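Side-chain contacts in thymidylate synthase (Enterobacteria phage T4, PDB 1TIS), which catalyses the reductive methylation of dUMP to dTMP, with 5,10-methylenetetrahydrofolate as the one-carbon donor, which leaves as 7,8-dihydrofolate: residues L50-C55 with N187-A192; V180-P185 with K281-V286; L59-S64 with R73-D78. All coordinates share one frame; numbering follows the deposited sequence.

Contact 1 of 3, residues L50-C55 with N187-A192; sequences LAWKAC and NIASYA
Cys55 turns its thiol onto helix 184-202, where SG lies 3.8 Å from Ser190 OG and 4.2 Å from Ala189 CB. SG stands anti to the backbone N (chi1 165°), which puts the sulfur on the side of Ser190 and Ala189, and a small, weakly polar thiol suits a place shared between a methyl and a hydroxyl group. Ala189 also meets Trp52: its CB sits at the edge of the indole, near the ring plane, 4.4 Å from Trp52 CD1. The one methyl touches both the thiol and the indole edge, and a residue as small as alanine lets the two backbones come close, with Cys55 CA 6.5 Å from Ser190 CA.

Further out, Ala189 also rests on Ala44 and Ile188 on Pro43 and Val45, loop residues that cover the same helix. Beyond them, Tyr191 stacks on Trp173 and Asn187 OD1 takes a hydrogen bond from Gln175 NE2, which ties the helix to strand 168-179. Asn187 is a dUMP-binding residue by similarity. Here the segment that leads into helix 53-64, with its first turn, packs against buried helix 184-202, which rests on the sheet of the thymidylate synthase fold through Trp173, Leu171 and Leu209, beside the probable nucleotide site.

Contact 2 of 3, residues V180-P185 with K281-V286; sequences VFLGLP and KGKMAV
Leu182 meets the C-terminal tail at Gly282 and Lys283 through one methyl group. Its CB points toward the tail, and CG carries the chain on across the gap with CD1 anti to CA (chi2 170°). CD1 ends 3.2 Å from Gly282 O. The same methyl is 3.6 Å from Lys283 CA, so it lies against the peptide between these two residues as well as the first part of the lysine chain. It packs against a peptide, carbonyl oxygen included, and against aliphatic carbon of the lysine; leucine is long enough to bring a methyl to the tail without a polar group to satisfy.

Gly282 adopts phi 106° and psi 122°, where a side chain would run into the preceding carbonyl oxygen, which glycine, having no CB, avoids. Lys283 offers its CB and CG to the leucine, CG at 3.8 Å from Leu182 CD1, then runs on extended and takes its ammonium group away from the contact, as suits an exposed residue.

The C-terminal tail of thymidylate synthases closes over the active site when ligands bind, and Ala285 is assigned to the folate site by similarity. Leu182 touches the tail just before Ala285. It is itself positioned by a hydrogen bond from its N to OD1 of Asp179, a residue of the probable dUMP and folate sites, and its side chain also rests on Lys48. Just beyond, Gly183 is the N-cap residue of helix 184-202.

Contact 3 of 3, residues L59-S64 with R73-D78; sequences LIWFLS and RLIQHD
The indole of Trp61 presents its edge to Ile75, whose CD1 lies near the ring plane, while Trp87 meets Trp61 edge-to-face. Trp61 also reaches Phe62 within its own helix: its CZ3 comes in at the edge of the phenyl ring, in the plane of that ring. Phe62 is in turn stacked with Tyr109.

Ile75 carries the contact between the helices. Its CG1 stands anti to the carbonyl carbon (chi1 -61°), and the chain continues extended, which sends CD1 out to the facing helix. There the methyl lies 3.7 Å from Trp61 CA and 3.8 Å from Trp61 CB, meeting the root of the tryptophan as well as its ring edge. Ile60 adds a second wall, with its CG2 4.2 Å from Ile75 CD1. Isoleucine suits this place because its extended CG1-CD1 arm reaches the opposing backbone as hydrocarbon.

One turn on, Ser64 OG donates to Trp61 O at 2.8 Å, in the carbonyl plane and on a lone pair. Ser64 N binds the same oxygen, so two donors of one residue grip it. Trp61 NE1 is satisfied by Asn68 O in the connection that follows. The contact packs two successive helices, 53-64 and 69-77, joined by a short loop; on another face of helix 53-64, Leu59 reaches helix 184-202 and Leu63, one turn on, helix 254-262.

How the contacts relate
The three contacts lie within the one thymidylate synthase family region. Contact 3 is nested in the chain loop closed by contact 1, and both use helix 53-64; their centres are 13 Å apart, and they touch where Ser190 meets Leu59. Contacts 1 and 2 share helix 184-202, their centres also 13 Å apart, with segments that alternate along the chain. Contacts 2 and 3, with centres 21 Å apart, come in series and do not touch. Contact 1 therefore joins helix 53-64, which contact 3 packs against helix 69-77, to helix 184-202, the helix preceded by the loop that meets the C-terminal tail in contact 2, near the probable substrate and folate sites.

Contact 1 of 3, residues L50-C55 with N187-A192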
# COMPACT_ATOMS: atom_id res chain seq x y z
N LEU A 50 -27.26 -5.79 -2.28
CA LEU A 50 -26.10 -4.98 -2.52
C LEU A 50 -26.42 -4.11 -3.71
O LEU A 50 -26.86 -4.66 -4.73
CB LEU A 50 -24.96 -5.95 -2.78
CG LEU A 50 -23.63 -5.51 -3.30
CD1 LEU A 50 -22.88 -4.60 -2.34
CD2 LEU A 50 -22.87 -6.78 -3.58
N ALA A 51 -26.34 -2.79 -3.60
CA ALA A 51 -26.57 -1.99 -4.78
C ALA A 51 -25.29 -2.14 -5.59
O ALA A 51 -24.34 -1.37 -5.57
CB ALA A 51 -26.81 -0.55 -4.41
N TRP A 52 -25.26 -3.24 -6.31
CA TRP A 52 -24.13 -3.70 -7.04
C TRP A 52 -24.12 -2.99 -8.38
O TRP A 52 -23.07 -2.53 -8.77
CB TRP A 52 -24.29 -5.22 -7.06
CG TRP A 52 -23.30 -6.00 -7.91
CD1 TRP A 52 -22.06 -6.47 -7.52
CD2 TRP A 52 -23.59 -6.27 -9.21
NE1 TRP A 52 -21.55 -7.04 -8.61
CE2 TRP A 52 -22.44 -6.94 -9.63
CE3 TRP A 52 -24.70 -6.00 -9.99
CZ2 TRP A 52 -22.39 -7.37 -10.94
CZ3 TRP A 52 -24.63 -6.43 -11.29
CH2 TRP A 52 -23.50 -7.09 -11.74
N LYS A 53 -25.21 -2.86 -9.13
CA LYS A 53 -25.30 -2.08 -10.40
C LYS A 53 -24.61 -0.69 -10.40
O LYS A 53 -24.02 -0.25 -11.39
CB LYS A 53 -26.77 -1.84 -10.78
CG LYS A 53 -27.92 -2.76 -10.27
CD LYS A 53 -28.43 -2.58 -8.83
CE LYS A 53 -28.47 -1.11 -8.35
NZ LYS A 53 -29.26 -0.21 -9.19
N ALA A 54 -24.69 0.02 -9.27
CA ALA A 54 -24.00 1.29 -9.05
C ALA A 54 -22.56 1.07 -8.64
O ALA A 54 -21.75 1.99 -8.69
CB ALA A 54 -24.60 2.10 -7.93
N CYS A 55 -22.18 -0.09 -8.15
CA CYS A 55 -20.79 -0.41 -7.92
C CYS A 55 -20.05 -0.71 -9.24
O CYS A 55 -18.89 -0.33 -9.45
CB CYS A 55 -20.73 -1.58 -6.97
SG CYS A 55 -19.05 -2.23 -7.07
N ASN A 187 -16.31 -2.43 -1.90
CA ASN A 187 -14.92 -2.57 -2.37
C ASN A 187 -14.40 -3.93 -2.71
O ASN A 187 -13.62 -4.05 -3.65
CB ASN A 187 -14.00 -1.99 -1.37
CG ASN A 187 -14.06 -0.51 -1.52
OD1 ASN A 187 -14.15 0.25 -0.55
ND2 ASN A 187 -14.00 -0.04 -2.77
N ILE A 188 -14.81 -4.98 -2.00
CA ILE A 188 -14.48 -6.36 -2.32
C ILE A 188 -14.92 -6.53 -3.79
O ILE A 188 -14.11 -6.79 -4.70
CB ILE A 188 -15.28 -7.34 -1.34
CG1 ILE A 188 -15.00 -7.14 0.18
CG2 ILE A 188 -14.80 -8.75 -1.65
CD1 ILE A 188 -15.79 -8.01 1.20
N ALA A 189 -16.21 -6.26 -4.07
CA ALA A 189 -16.79 -6.39 -5.40
C ALA A 189 -16.01 -5.55 -6.43
O ALA A 189 -15.49 -6.19 -7.35
CB ALA A 189 -18.29 -5.98 -5.36
N SER A 190 -15.81 -4.21 -6.35
CA SER A 190 -15.10 -3.42 -7.35
C SER A 190 -13.78 -4.00 -7.81
O SER A 190 -13.64 -4.20 -9.03
CB SER A 190 -14.85 -2.03 -6.80
OG SER A 190 -15.46 -0.99 -7.59
N TYR A 191 -12.81 -4.37 -6.97
CA TYR A 191 -11.60 -4.96 -7.53
C TYR A 191 -11.82 -6.41 -7.97
O TYR A 191 -11.13 -6.86 -8.89
CB TYR A 191 -10.49 -4.88 -6.53
CG TYR A 191 -9.96 -3.46 -6.37
CD1 TYR A 191 -9.18 -2.86 -7.34
CD2 TYR A 191 -10.30 -2.75 -5.24
CE1 TYR A 191 -8.75 -1.54 -7.17
CE2 TYR A 191 -9.87 -1.44 -5.08
CZ TYR A 191 -9.09 -0.83 -6.04
OH TYR A 191 -8.73 0.49 -5.85
N ALA A 192 -12.74 -7.21 -7.39
CA ALA A 192 -13.09 -8.56 -7.86
C ALA A 192 -13.47 -8.51 -9.34
O ALA A 192 -13.01 -9.33 -10.15
CB ALA A 192 -14.28 -9.08 -7.11

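Contact 2 of 3, residues V180-P185 with K281-V286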
# COMPACT_ATOMS: atom_id res chain seq x y z
N VAL A 180 -16.03 -1.16 7.59
CA VAL A 180 -16.41 -2.56 7.36
C VAL A 180 -17.90 -2.79 7.32
O VAL A 180 -18.33 -3.52 6.45
CB VAL A 180 -15.88 -3.47 8.41
CG1 VAL A 180 -15.97 -4.87 7.90
CG2 VAL A 180 -14.42 -3.25 8.63
N PHE A 181 -18.68 -2.09 8.16
CA PHE A 181 -20.14 -2.16 8.22
C PHE A 181 -20.67 -1.92 6.79
O PHE A 181 -21.19 -2.81 6.12
CB PHE A 181 -20.55 -1.07 9.24
CG PHE A 181 -21.86 -1.00 10.06
CD1 PHE A 181 -22.98 -1.80 9.85
CD2 PHE A 181 -21.90 -0.04 11.08
CE1 PHE A 181 -24.09 -1.64 10.67
CE2 PHE A 181 -23.02 0.10 11.90
CZ PHE A 181 -24.12 -0.70 11.70
N LEU A 182 -20.41 -0.73 6.23
CA LEU A 182 -21.04 -0.39 4.96
C LEU A 182 -20.14 0.11 3.87
O LEU A 182 -20.55 0.87 3.00
CB LEU A 182 -22.14 0.63 5.26
CG LEU A 182 -23.55 0.13 5.09
CD1 LEU A 182 -24.49 1.15 5.65
CD2 LEU A 182 -23.86 -0.08 3.63
N GLY A 183 -18.90 -0.30 3.88
CA GLY A 183 -17.96 0.18 2.87
C GLY A 183 -17.35 -0.99 2.14
O GLY A 183 -17.64 -1.29 0.97
N LEU A 184 -16.62 -1.73 2.98
CA LEU A 184 -15.82 -2.85 2.56
C LEU A 184 -16.58 -3.80 1.68
O LEU A 184 -15.97 -4.18 0.68
CB LEU A 184 -15.26 -3.61 3.76
CG LEU A 184 -14.13 -4.61 3.59
CD1 LEU A 184 -13.01 -3.99 2.72
CD2 LEU A 184 -13.69 -5.09 5.00
N PRO A 185 -17.84 -4.17 1.87
CA PRO A 185 -18.61 -4.84 0.80
C PRO A 185 -18.59 -4.25 -0.63
O PRO A 185 -18.26 -5.00 -1.57
CB PRO A 185 -19.95 -4.93 1.43
CG PRO A 185 -19.52 -5.44 2.79
CD PRO A 185 -18.44 -4.46 3.17
N LYS A 281 -32.14 -1.38 6.04
CA LYS A 281 -31.63 -0.05 5.67
C LYS A 281 -30.75 0.56 6.75
O LYS A 281 -30.42 -0.11 7.75
CB LYS A 281 -32.81 0.89 5.41
N GLY A 282 -30.38 1.84 6.61
CA GLY A 282 -29.48 2.50 7.54
C GLY A 282 -28.11 2.68 6.88
O GLY A 282 -27.49 1.70 6.46
N LYS A 283 -27.62 3.92 6.78
CA LYS A 283 -26.40 4.23 6.06
C LYS A 283 -25.80 5.52 6.64
O LYS A 283 -26.44 6.17 7.47
CB LYS A 283 -26.79 4.39 4.58
CG LYS A 283 -25.80 4.02 3.48
CD LYS A 283 -26.56 4.18 2.18
CE LYS A 283 -25.73 3.94 0.93
NZ LYS A 283 -26.43 4.39 -0.27
N MET A 284 -24.58 5.90 6.29
CA MET A 284 -23.95 7.14 6.74
C MET A 284 -22.91 7.41 5.65
O MET A 284 -22.18 6.50 5.24
CB MET A 284 -23.30 6.92 8.10
CG MET A 284 -23.17 8.19 8.94
SD MET A 284 -21.73 9.28 8.65
CE MET A 284 -20.96 9.08 10.24
N ALA A 285 -22.87 8.64 5.12
CA ALA A 285 -22.02 8.98 3.99
C ALA A 285 -20.49 9.16 4.14
O ALA A 285 -20.00 9.98 4.93
CB ALA A 285 -22.58 10.25 3.35
N VAL A 286 -19.80 8.34 3.34
CA VAL A 286 -18.36 8.35 3.19
C VAL A 286 -18.19 8.98 1.81
O VAL A 286 -17.80 10.14 1.76
CB VAL A 286 -17.77 6.90 3.22
CG1 VAL A 286 -16.25 6.96 3.10
CG2 VAL A 286 -18.15 6.18 4.52
OXT VAL A 286 -18.51 8.36 0.79

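Contact 3 of 3, residues L59-S64 with R73-D78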
# COMPACT_ATOMS: atom_id res chain seq x y z
N LEU A 59 -17.04 1.65 -11.22
CA LEU A 59 -15.81 1.08 -11.75
C LEU A 59 -15.65 1.42 -13.21
O LEU A 59 -14.55 1.84 -13.59
CB LEU A 59 -15.80 -0.43 -11.60
CG LEU A 59 -14.80 -1.29 -12.42
CD1 LEU A 59 -13.38 -1.18 -11.86
CD2 LEU A 59 -15.30 -2.72 -12.44
N ILE A 60 -16.66 1.31 -14.06
CA ILE A 60 -16.44 1.59 -15.48
C ILE A 60 -16.07 3.05 -15.72
O ILE A 60 -15.18 3.38 -16.51
CB ILE A 60 -17.70 1.19 -16.23
CG1 ILE A 60 -17.90 -0.35 -16.09
CG2 ILE A 60 -17.59 1.69 -17.69
CD1 ILE A 60 -19.35 -0.89 -16.13
N TRP A 61 -16.75 3.93 -14.99
CA TRP A 61 -16.57 5.38 -15.06
C TRP A 61 -15.14 5.71 -14.65
O TRP A 61 -14.41 6.41 -15.38
CB TRP A 61 -17.66 5.96 -14.14
CG TRP A 61 -17.60 7.43 -13.83
CD1 TRP A 61 -17.78 8.35 -14.82
CD2 TRP A 61 -17.32 7.99 -12.62
NE1 TRP A 61 -17.60 9.51 -14.24
CE2 TRP A 61 -17.33 9.34 -12.94
CE3 TRP A 61 -17.04 7.60 -11.33
CZ2 TRP A 61 -17.08 10.29 -11.97
CZ3 TRP A 61 -16.79 8.56 -10.37
CH2 TRP A 61 -16.81 9.90 -10.68
N PHE A 62 -14.72 5.14 -13.53
CA PHE A 62 -13.35 5.20 -13.03
C PHE A 62 -12.39 4.88 -14.16
O PHE A 62 -11.53 5.71 -14.49
CB PHE A 62 -13.24 4.17 -11.90
CG PHE A 62 -13.65 4.62 -10.50
CD1 PHE A 62 -14.36 5.77 -10.29
CD2 PHE A 62 -13.18 3.91 -9.42
CE1 PHE A 62 -14.59 6.21 -9.01
CE2 PHE A 62 -13.42 4.36 -8.14
CZ PHE A 62 -14.12 5.51 -7.94
N LEU A 63 -12.62 3.75 -14.85
CA LEU A 63 -11.83 3.33 -15.99
C LEU A 63 -12.02 4.29 -17.16
O LEU A 63 -11.15 4.29 -18.03
CB LEU A 63 -12.25 1.89 -16.35
CG LEU A 63 -11.70 0.62 -15.66
CD1 LEU A 63 -12.29 -0.63 -16.29
CD2 LEU A 63 -10.24 0.42 -15.93
N SER A 64 -13.06 5.13 -17.29
CA SER A 64 -13.13 6.05 -18.41
C SER A 64 -12.28 7.34 -18.25
O SER A 64 -12.14 8.13 -19.21
CB SER A 64 -14.59 6.45 -18.70
OG SER A 64 -15.17 7.45 -17.87
N ARG A 73 -23.88 9.11 -14.27
CA ARG A 73 -25.32 8.98 -14.48
C ARG A 73 -25.63 8.31 -15.81
O ARG A 73 -26.45 7.38 -15.86
CB ARG A 73 -26.05 10.30 -14.53
CG ARG A 73 -26.27 10.97 -13.21
CD ARG A 73 -27.27 12.09 -13.40
NE ARG A 73 -27.40 12.77 -12.14
CZ ARG A 73 -26.77 13.92 -11.88
NH1 ARG A 73 -26.03 14.57 -12.80
NH2 ARG A 73 -26.92 14.46 -10.67
N LEU A 74 -24.94 8.73 -16.88
CA LEU A 74 -25.12 8.13 -18.18
C LEU A 74 -24.83 6.61 -18.13
O LEU A 74 -25.64 5.83 -18.64
CB LEU A 74 -24.20 8.91 -19.12
CG LEU A 74 -23.95 8.70 -20.62
CD1 LEU A 74 -22.96 7.57 -20.73
CD2 LEU A 74 -25.24 8.47 -21.41
N ILE A 75 -23.78 6.13 -17.46
CA ILE A 75 -23.42 4.72 -17.51
C ILE A 75 -24.45 3.90 -16.73
O ILE A 75 -24.92 2.82 -17.15
CB ILE A 75 -21.96 4.56 -16.93
CG1 ILE A 75 -20.99 5.34 -17.80
CG2 ILE A 75 -21.51 3.09 -16.96
CD1 ILE A 75 -19.52 5.38 -17.36
N GLN A 76 -24.84 4.42 -15.57
CA GLN A 76 -25.74 3.63 -14.74
C GLN A 76 -27.14 3.65 -15.29
O GLN A 76 -27.81 2.65 -15.44
CB GLN A 76 -25.94 4.12 -13.30
CG GLN A 76 -24.82 4.42 -12.35
CD GLN A 76 -25.29 4.30 -10.92
OE1 GLN A 76 -26.44 3.96 -10.66
NE2 GLN A 76 -24.46 4.53 -9.92
N HIS A 77 -27.55 4.90 -15.50
CA HIS A 77 -28.91 5.27 -15.82
C HIS A 77 -29.26 5.57 -17.26
O HIS A 77 -30.41 5.89 -17.55
CB HIS A 77 -29.25 6.45 -14.90
CG HIS A 77 -29.52 6.01 -13.45
ND1 HIS A 77 -29.11 6.57 -12.30
CD2 HIS A 77 -30.27 4.90 -13.13
CE1 HIS A 77 -29.56 5.86 -11.31
NE2 HIS A 77 -30.25 4.87 -11.84
N ASP A 78 -28.31 5.49 -18.21
CA ASP A 78 -28.53 5.76 -19.63
C ASP A 78 -29.10 7.17 -19.75
O ASP A 78 -29.74 7.54 -20.74
CB ASP A 78 -29.51 4.72 -20.19
CG ASP A 78 -29.44 4.44 -21.69
OD1 ASP A 78 -29.14 5.35 -22.47
OD2 ASP A 78 -29.71 3.30 -22.09